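Local coordinates for protein A151R (African swine fever virus Georgia 2007/1, PDB 7CMA) that is of unknown biochemical function but is a non-structural protein of African swine fever virus that binds a zinc ion, at residues L32-K36 against N37-S41; S144-F148 against T149-S153; I5-M8 against M9-H13. All coordinates share one frame; numbering follows the deposited sequence.

Contact 1: L32-K36 against N37-S41; sequences LLLTK and NIVVS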
# COMPACT_ATOMS: atom_id res chain seq x y z
N LEU A 32 -9.67 22.22 11.92
CA LEU A 32 -11.14 22.18 12.07
C LEU A 32 -11.61 20.72 11.98
O LEU A 32 -11.13 19.99 11.09
CB LEU A 32 -11.77 23.04 10.97
CG LEU A 32 -11.48 24.54 11.08
CD1 LEU A 32 -12.05 25.29 9.88
CD2 LEU A 32 -12.02 25.11 12.38
N LEU A 33 -12.46 20.30 12.91
CA LEU A 33 -13.10 18.96 12.92
C LEU A 33 -14.52 19.08 12.34
O LEU A 33 -15.27 19.97 12.80
CB LEU A 33 -13.12 18.43 14.35
CG LEU A 33 -11.77 17.94 14.89
CD1 LEU A 33 -10.88 19.11 15.29
CD2 LEU A 33 -11.97 17.00 16.07
N LEU A 34 -14.81 18.32 11.29
CA LEU A 34 -16.12 18.38 10.57
C LEU A 34 -16.82 17.02 10.66
O LEU A 34 -16.15 15.98 10.45
CB LEU A 34 -15.87 18.81 9.12
CG LEU A 34 -15.41 20.25 8.93
CD1 LEU A 34 -13.90 20.32 8.80
CD2 LEU A 34 -16.09 20.89 7.72
N THR A 35 -18.11 17.02 10.99
CA THR A 35 -19.00 15.83 10.94
C THR A 35 -20.14 16.09 9.93
O THR A 35 -20.77 17.15 10.03
CB THR A 35 -19.52 15.47 12.34
OG1 THR A 35 -18.42 15.08 13.15
CG2 THR A 35 -20.54 14.35 12.33
N LYS A 36 -20.17 15.30 8.85
CA LYS A 36 -21.04 15.53 7.67
C LYS A 36 -20.84 16.96 7.16
O LYS A 36 -21.83 17.59 6.75
CB LYS A 36 -22.50 15.25 8.03
CG LYS A 36 -22.79 13.81 8.45
CD LYS A 36 -24.25 13.55 8.75
CE LYS A 36 -24.58 12.08 8.90
NZ LYS A 36 -23.96 11.27 7.83
N ASN A 37 -19.58 17.40 7.07
CA ASN A 37 -19.21 18.67 6.40
C ASN A 37 -19.86 19.83 7.15
O ASN A 37 -20.17 20.85 6.50
CB ASN A 37 -19.58 18.65 4.91
CG ASN A 37 -18.66 19.49 4.06
OD1 ASN A 37 -17.52 19.75 4.45
ND2 ASN A 37 -19.14 19.92 2.91
N ILE A 38 -19.93 19.72 8.47
CA ILE A 38 -20.31 20.80 9.43
C ILE A 38 -19.22 20.88 10.50
O ILE A 38 -18.90 19.82 11.07
CB ILE A 38 -21.69 20.53 10.04
CG1 ILE A 38 -22.78 20.43 8.97
CG2 ILE A 38 -22.03 21.58 11.09
CD1 ILE A 38 -23.91 19.49 9.33
N VAL A 39 -18.61 22.05 10.68
CA VAL A 39 -17.56 22.29 11.71
C VAL A 39 -18.18 22.10 13.10
O VAL A 39 -19.18 22.77 13.39
CB VAL A 39 -16.92 23.68 11.57
CG1 VAL A 39 -15.89 23.94 12.66
CG2 VAL A 39 -16.31 23.89 10.20
N VAL A 40 -17.65 21.17 13.90
CA VAL A 40 -18.19 20.83 15.25
C VAL A 40 -17.16 21.20 16.31
O VAL A 40 -17.57 21.46 17.45
CB VAL A 40 -18.62 19.35 15.34
CG1 VAL A 40 -19.84 19.06 14.48
CG2 VAL A 40 -17.48 18.39 15.00
N SER A 41 -15.89 21.34 15.91
CA SER A 41 -14.79 21.66 16.86
C SER A 41 -13.63 22.34 16.13
O SER A 41 -13.58 22.30 14.88
CB SER A 41 -14.33 20.44 17.61
OG SER A 41 -14.83 19.26 17.00
O HOH W 1 -17.17 15.88 7.32
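L33 meets both V40 and S41 on the neighbouring strand, and its carbonyl oxygen serves both of their amides. The bond from V40 N to L33 O is short and nearly straight, 2.9 Å with 172° at the hydrogen, whereas S41 N reaches the same oxygen only weakly, at 3.5 Å. In return L33 N donates to S41 O over 3.0 Å. Beside these bonds S41 OG lies against L33 CB at 3.3 Å, so the serine packs on the root of the leucine side chain. On the other face of the hairpin L34 and V39 form a non-hydrogen-bonded pair. The L34 side chain leans beside its own backbone N (chi1 -69°), and its CD2 rests 3.9 Å from V39 CG2 while also running alongside N37 OD1. V39 turns its other methyl, CG1, to L32 CD2.

At the reversal T35 N donates to I38 O and I38 N returns a more bent bond to T35 O. K36 and N37 occupy the two corners with positive phi values, as a type I' turn requires, and a water accepts from N37 N at 2.9 Å. Further out, T35 OG1 is hydrogen-bonded to N90 OD1 and N37 ND2 to H130 O, and W82 of helix 72-84 packs on L33 and T35. The whole is a tight beta hairpin between strands 30-35 and 38-46 of the antiparallel five-stranded sheet, with a type I' turn at its tip and a classic beta bulge at V40 and S41 opposite L33.

Contact 2: S144-F148 against T149-S153; sequences SFYPF and TNIMS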
# COMPACT_ATOMS: atom_id res chain seq x y z
N SER A 144 -3.86 18.82 -5.25
CA SER A 144 -3.58 17.45 -4.78
C SER A 144 -4.12 17.28 -3.36
O SER A 144 -4.22 18.28 -2.65
CB SER A 144 -2.11 17.16 -4.79
OG SER A 144 -1.42 18.03 -3.90
N PHE A 145 -4.43 16.05 -2.99
CA PHE A 145 -4.89 15.79 -1.62
C PHE A 145 -4.14 14.59 -1.03
O PHE A 145 -3.69 13.75 -1.81
CB PHE A 145 -6.38 15.45 -1.61
CG PHE A 145 -7.35 16.49 -2.11
CD1 PHE A 145 -7.90 17.42 -1.25
CD2 PHE A 145 -7.75 16.51 -3.44
CE1 PHE A 145 -8.80 18.37 -1.71
CE2 PHE A 145 -8.65 17.46 -3.89
CZ PHE A 145 -9.17 18.39 -3.03
N TYR A 146 -3.97 14.55 0.30
CA TYR A 146 -3.43 13.36 1.01
C TYR A 146 -4.23 12.13 0.59
O TYR A 146 -5.43 12.22 0.33
CB TYR A 146 -3.48 13.58 2.52
CG TYR A 146 -2.46 14.56 3.05
CD1 TYR A 146 -1.11 14.26 3.02
CD2 TYR A 146 -2.85 15.75 3.64
CE1 TYR A 146 -0.17 15.15 3.50
CE2 TYR A 146 -1.92 16.65 4.13
CZ TYR A 146 -0.58 16.32 4.11
OH TYR A 146 0.34 17.20 4.60
N PRO A 147 -3.59 10.95 0.48
CA PRO A 147 -4.32 9.72 0.20
C PRO A 147 -5.43 9.45 1.24
O PRO A 147 -6.41 8.80 0.89
CB PRO A 147 -3.24 8.62 0.25
CG PRO A 147 -2.11 9.24 1.06
CD PRO A 147 -2.17 10.72 0.75
N PHE A 148 -5.30 10.03 2.44
CA PHE A 148 -6.28 9.90 3.55
C PHE A 148 -7.55 10.70 3.21
O PHE A 148 -7.47 11.94 3.21
CB PHE A 148 -5.67 10.39 4.86
CG PHE A 148 -4.35 9.76 5.22
CD1 PHE A 148 -4.27 8.42 5.57
CD2 PHE A 148 -3.17 10.49 5.17
CE1 PHE A 148 -3.05 7.83 5.88
CE2 PHE A 148 -1.95 9.91 5.48
CZ PHE A 148 -1.90 8.58 5.83
N THR A 149 -8.68 10.02 3.04
CA THR A 149 -9.99 10.64 2.69
C THR A 149 -10.49 11.51 3.85
O THR A 149 -11.35 12.37 3.60
CB THR A 149 -11.05 9.59 2.32
OG1 THR A 149 -11.24 8.75 3.46
CG2 THR A 149 -10.67 8.76 1.12
N ASN A 150 -9.93 11.33 5.05
CA ASN A 150 -10.41 12.03 6.27
C ASN A 150 -9.71 13.38 6.42
O ASN A 150 -10.06 14.12 7.36
CB ASN A 150 -10.23 11.18 7.53
CG ASN A 150 -11.08 9.94 7.52
OD1 ASN A 150 -12.31 10.02 7.55
ND2 ASN A 150 -10.45 8.79 7.34
N ILE A 151 -8.73 13.68 5.57
CA ILE A 151 -8.09 15.03 5.53
C ILE A 151 -8.63 15.79 4.31
O ILE A 151 -8.31 15.39 3.17
CB ILE A 151 -6.56 14.96 5.53
CG1 ILE A 151 -6.05 13.92 6.53
CG2 ILE A 151 -5.96 16.34 5.77
CD1 ILE A 151 -4.82 14.36 7.30
N MET A 152 -9.55 16.72 4.56
CA MET A 152 -10.29 17.45 3.50
C MET A 152 -9.34 18.43 2.81
O MET A 152 -9.51 18.65 1.59
CB MET A 152 -11.48 18.21 4.10
CG MET A 152 -12.63 18.41 3.13
SD MET A 152 -13.96 19.46 3.82
CE MET A 152 -13.08 20.31 5.14
N SER A 153 -8.46 19.07 3.59
CA SER A 153 -7.56 20.17 3.15
C SER A 153 -6.60 19.65 2.09
O SER A 153 -6.03 18.57 2.24
CB SER A 153 -6.81 20.77 4.32
OG SER A 153 -6.62 19.82 5.34
O HOH W 2 -5.95 16.00 1.85
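A type I beta turn from F148 to I151 reverses the chain within the long C-terminal loop that follows strand 125-127. Its closing bond runs from I151 N to F148 O, 3.2 Å long and fairly straight at the hydrogen (163°). The side chains at the turn's two ends also meet, F148 CB lying 3.9 Å from I151 CG1. The isoleucine's other branch, CG2, is anti to the backbone N and reaches out to Y146, where it approaches ring atom CD2 at 3.8 Å. C20 of helix 3-28 touches both Y146 and I151, and the tyrosine hydroxyl is hydrogen-bonded to E24. R135 NH2 is hydrogen-bonded to both F148 O and I151 O, while K16 and L17 of helix 3-28 pack on the F148 side chain. Beyond the turn the two arms are bridged by one water, which accepts from Y146 N at 2.9 Å and donates to I151 O and to S153 O. The same water lies in the plane of the F145 ring, at its edge. M152 O also approaches that ring near its plane, with F145 CE1 3.4 Å from the oxygen.

Contact 3: I5-M8 against M9-H13; sequences IIVM and MALLH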
# COMPACT_ATOMS: atom_id res chain seq x y z
N ILE A 5 -2.79 -9.72 9.62
CA ILE A 5 -2.40 -8.80 8.52
C ILE A 5 -3.42 -7.65 8.46
O ILE A 5 -3.00 -6.50 8.27
CB ILE A 5 -2.28 -9.55 7.18
CG1 ILE A 5 -1.09 -10.52 7.19
CG2 ILE A 5 -2.20 -8.57 6.01
CD1 ILE A 5 -0.92 -11.30 5.90
N ILE A 6 -4.70 -7.93 8.74
CA ILE A 6 -5.77 -6.88 8.70
C ILE A 6 -5.56 -5.94 9.89
O ILE A 6 -5.60 -4.71 9.67
CB ILE A 6 -7.18 -7.51 8.69
CG1 ILE A 6 -7.76 -7.59 7.27
CG2 ILE A 6 -8.12 -6.74 9.62
CD1 ILE A 6 -7.11 -8.64 6.40
N VAL A 7 -5.15 -6.48 11.04
CA VAL A 7 -4.82 -5.69 12.27
C VAL A 7 -3.57 -4.86 12.00
O VAL A 7 -3.61 -3.63 12.23
CB VAL A 7 -4.64 -6.61 13.49
CG1 VAL A 7 -3.95 -5.89 14.64
CG2 VAL A 7 -5.97 -7.19 13.95
N MET A 8 -2.53 -5.47 11.43
CA MET A 8 -1.25 -4.78 11.12
C MET A 8 -1.53 -3.61 10.17
O MET A 8 -0.95 -2.54 10.38
CB MET A 8 -0.23 -5.73 10.50
CG MET A 8 0.85 -6.16 11.46
SD MET A 8 2.02 -7.32 10.71
CE MET A 8 1.07 -8.83 10.88
N MET A 9 -2.40 -3.81 9.18
CA MET A 9 -2.74 -2.79 8.16
C MET A 9 -3.45 -1.61 8.85
O MET A 9 -3.16 -0.46 8.49
CB MET A 9 -3.65 -3.36 7.07
CG MET A 9 -2.88 -4.10 5.97
SD MET A 9 -3.97 -5.14 4.95
CE MET A 9 -4.92 -3.87 4.10
N ALA A 10 -4.33 -1.90 9.83
CA ALA A 10 -5.10 -0.86 10.56
C ALA A 10 -4.16 -0.04 11.46
O ALA A 10 -4.34 1.19 11.54
CB ALA A 10 -6.21 -1.49 11.36
N LEU A 11 -3.21 -0.70 12.13
CA LEU A 11 -2.25 -0.03 13.05
C LEU A 11 -1.26 0.80 12.23
O LEU A 11 -0.84 1.86 12.71
CB LEU A 11 -1.54 -1.08 13.91
CG LEU A 11 -2.42 -1.81 14.92
CD1 LEU A 11 -1.58 -2.66 15.86
CD2 LEU A 11 -3.27 -0.82 15.72
N LEU A 12 -0.92 0.34 11.02
CA LEU A 12 -0.03 1.08 10.09
C LEU A 12 -0.76 2.33 9.57
O LEU A 12 -0.14 3.41 9.59
CB LEU A 12 0.40 0.17 8.94
CG LEU A 12 1.24 0.85 7.87
CD1 LEU A 12 2.55 1.35 8.45
CD2 LEU A 12 1.50 -0.09 6.70
N HIS A 13 -2.01 2.18 9.12
CA HIS A 13 -2.86 3.33 8.71
C HIS A 13 -2.93 4.35 9.85
O HIS A 13 -2.66 5.54 9.59
CB HIS A 13 -4.26 2.85 8.28
CG HIS A 13 -5.25 3.96 8.13
ND1 HIS A 13 -5.30 4.76 7.01
CD2 HIS A 13 -6.22 4.42 8.96
CE1 HIS A 13 -6.27 5.64 7.14
NE2 HIS A 13 -6.84 5.46 8.34
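M9 carries its CG beside the backbone N (chi1 -83°) and runs on extended through chi2 (165°), a course that takes the sulfur back along the helix to I5; the bend at chi3 (69°) only turns the terminal methyl. There M9 SD lies 4.0 Å from I5 CG2, the shorter branch of the isoleucine, and the two side chains cross at a slant. The methylene leading to the sulfur passes close to the backbone as well, M9 CG being 3.3 Å from I5 O. Two residues on, V7 and L11 lie side by side and point the same way. Their side chains come closest through methyls, V7 CG1 to L11 CD1 at 4.2 Å.

Both pairs are four positions apart (i, i+4), the spacing that brings side chains onto the same flank of an alpha helix, here the first turns of helix 3-28. The backbone repeats that spacing in four successive hydrogen bonds, in which the amides of M9, A10, L11 and L12 donate in turn to the carbonyl oxygens of I5, I6, V7 and M8. The first of them, M9 N to I5 O, is 2.9 Å long, so the same carbonyl that M9 CG passes also receives the M9 amide. At the far end of the series L12 CB is 3.4 Å from M8 O.

The flank bearing I5, M8, M9 and L12 faces the second subunit. E15 of that subunit packs on I5 and M8, while L12 of the second subunit touches both M9 and L12.

From the N terminus the chain first passes through contact 3, whose i to i+4 pairs lie within helix 3-28 and close no loop beyond its turns. The helix leads into strand 30-35, and contact 1 then closes the hairpin with strand 38-46. Contact 2 comes much later, closing a short turn in the C-terminal loop. The three lie in series, neither nested nor crossed. In space contact 2 sits between the others: M152 packs on L34 and N37 of contact 1, and F148 CD1 meets H13 CE1 of contact 3 at 3.8 Å. The C-terminal loop thereby joins the five-stranded sheet to the N-terminal helix, while contacts 1 and 3 do not touch.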